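Local coordinates for protein Endonuclease/exonuclease/phosphatase (Beutenbergia cavernae DSM 12333, PDB 4RUW) that belongs to the endonuclease/exonuclease/phosphatase family, joining a DNase I-like domain that carries a zinc ion to an immunoglobulin-like domain, at residues M254-A259 and D345-W350. Residues are numbered along the deposited sequence; the frame is centred on the assembly and turned at random.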
# COMPACT_ATOMS: atom_id res chain seq x y z
N MSE A 254 7.84 -0.27 10.56
CA MSE A 254 7.65 0.28 9.23
C MSE A 254 6.25 0.85 9.04
O MSE A 254 6.08 1.91 8.44
CB MSE A 254 7.99 -0.77 8.17
CG MSE A 254 9.50 -0.95 7.98
SE MSE A 254 10.02 -2.09 6.49
CE MSE A 254 10.07 -3.80 7.43
N GLN A 255 5.24 0.15 9.54
CA GLN A 255 3.88 0.66 9.41
C GLN A 255 3.68 1.96 10.19
O GLN A 255 2.94 2.84 9.75
CB GLN A 255 2.85 -0.40 9.82
CG GLN A 255 2.89 -1.65 8.94
CD GLN A 255 2.17 -1.47 7.61
OE1 GLN A 255 1.34 -0.58 7.44
NE2 GLN A 255 2.46 -2.37 6.66
N SER A 256 4.36 2.11 11.32
CA SER A 256 4.27 3.36 12.07
C SER A 256 4.84 4.52 11.24
O SER A 256 4.29 5.61 11.26
CB SER A 256 4.95 3.27 13.44
OG SER A 256 6.37 3.34 13.37
N TRP A 257 5.91 4.27 10.49
CA TRP A 257 6.49 5.31 9.64
C TRP A 257 5.51 5.74 8.55
O TRP A 257 5.39 6.92 8.23
CB TRP A 257 7.76 4.82 8.96
CG TRP A 257 8.90 4.48 9.85
CD1 TRP A 257 9.04 4.77 11.17
CD2 TRP A 257 10.07 3.76 9.46
NE1 TRP A 257 10.24 4.29 11.63
CE2 TRP A 257 10.89 3.66 10.60
CE3 TRP A 257 10.51 3.21 8.26
CZ2 TRP A 257 12.13 3.02 10.57
CZ3 TRP A 257 11.75 2.58 8.23
CH2 TRP A 257 12.54 2.49 9.38
N ILE A 258 4.84 4.77 7.96
CA ILE A 258 3.89 5.07 6.89
C ILE A 258 2.74 5.91 7.44
O ILE A 258 2.34 6.92 6.84
CB ILE A 258 3.36 3.78 6.22
CG1 ILE A 258 4.50 2.97 5.61
CG2 ILE A 258 2.33 4.12 5.17
CD1 ILE A 258 4.10 1.56 5.17
N ALA A 259 2.21 5.51 8.59
CA ALA A 259 1.11 6.24 9.20
C ALA A 259 1.54 7.66 9.59
O ALA A 259 0.78 8.61 9.40
CB ALA A 259 0.59 5.48 10.41
N ASP A 345 5.98 2.82 22.71
CA ASP A 345 6.99 3.13 21.72
C ASP A 345 6.37 3.43 20.35
O ASP A 345 7.07 3.43 19.34
CB ASP A 345 7.98 1.98 21.59
CG ASP A 345 8.75 1.73 22.86
OD1 ASP A 345 9.17 2.72 23.50
OD2 ASP A 345 8.93 0.55 23.23
N GLY A 346 5.07 3.68 20.33
CA GLY A 346 4.39 4.07 19.10
C GLY A 346 4.23 2.93 18.11
O GLY A 346 4.08 3.19 16.91
N LEU A 347 4.24 1.69 18.60
CA LEU A 347 4.23 0.51 17.74
C LEU A 347 2.94 -0.29 17.79
O LEU A 347 2.85 -1.36 17.19
CB LEU A 347 5.39 -0.42 18.10
CG LEU A 347 6.78 0.20 17.91
CD1 LEU A 347 7.86 -0.76 18.38
CD2 LEU A 347 6.99 0.56 16.46
N ASP A 348 1.93 0.22 18.49
CA ASP A 348 0.72 -0.57 18.70
C ASP A 348 -0.46 -0.13 17.85
O ASP A 348 -1.56 -0.69 17.96
CB ASP A 348 0.35 -0.56 20.18
CG ASP A 348 1.39 -1.25 21.01
OD1 ASP A 348 1.52 -2.48 20.86
OD2 ASP A 348 2.10 -0.58 21.79
N GLY A 349 -0.25 0.88 17.01
CA GLY A 349 -1.30 1.42 16.18
C GLY A 349 -1.22 2.92 16.11
O GLY A 349 -0.17 3.51 16.37
N TRP A 350 -2.33 3.56 15.78
CA TRP A 350 -2.32 5.00 15.55
C TRP A 350 -3.72 5.55 15.42
O TRP A 350 -4.70 4.81 15.25
CB TRP A 350 -1.54 5.34 14.27
CG TRP A 350 -2.03 4.58 13.06
CD1 TRP A 350 -3.14 4.86 12.31
CD2 TRP A 350 -1.44 3.40 12.50
NE1 TRP A 350 -3.27 3.93 11.30
CE2 TRP A 350 -2.24 3.02 11.39
CE3 TRP A 350 -0.31 2.64 12.81
CZ2 TRP A 350 -1.94 1.92 10.60
CZ3 TRP A 350 -0.02 1.53 12.02
CH2 TRP A 350 -0.84 1.18 10.93
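Ser256 and Leu347 bring the two backbones together, their CA atoms 6.3 Å apart, and Ala259 faces Trp350 one helical turn further on. Residues 254-259 are a run of helix 251-260. Against it lies the turn 345-348, which leads into strand 349-356; Gly346 turns with positive phi, and Gly349 has backbone angles that by themselves call for glycine. No hydrogen bond crosses between the two segments, which meet by packing alone.

Trp350 does most of the work. Its CG sits between the backbone N and the carbonyl carbon (chi1 53°), and one face of the indole is turned to Ala259. The methyl of Ala259 stands over the middle of that face, with CB 3.6 Å from Trp350 CD2. This is a CH-pi contact: Ala259 CB lies 3.8 Å from the centroid of the five-membered ring of Trp350, 19° off its normal. The far end of the indole reaches back one turn, where Trp350 CZ3 comes within 4.1 Å of Gln255 CB.

One residue on from Gln255, the methylene of Ser256 passes alongside the loop, its CB 3.6 Å from Gly346 O. The Ser256 hydroxyl bonds back to Leu253 O within its own helix, while its OG is 4.2 Å from the Leu347 CD2 methyl. Beside this apolar contact, hydrogen bonds with residues outside the two segments tie the helix to the Ig-like domain: Asn252 ND2 reaches Leu347 O, and Ala259 O meets both Thr339 OG1 and Gln352 NE2. Leu341 of strand 334-342 also touches both Ser256 and Trp350.

Here a helix of the DNase I-like domain packs on a sheet of the Ig-like domain: a buried interdomain seam, with a tryptophan ring face set over an alanine methyl.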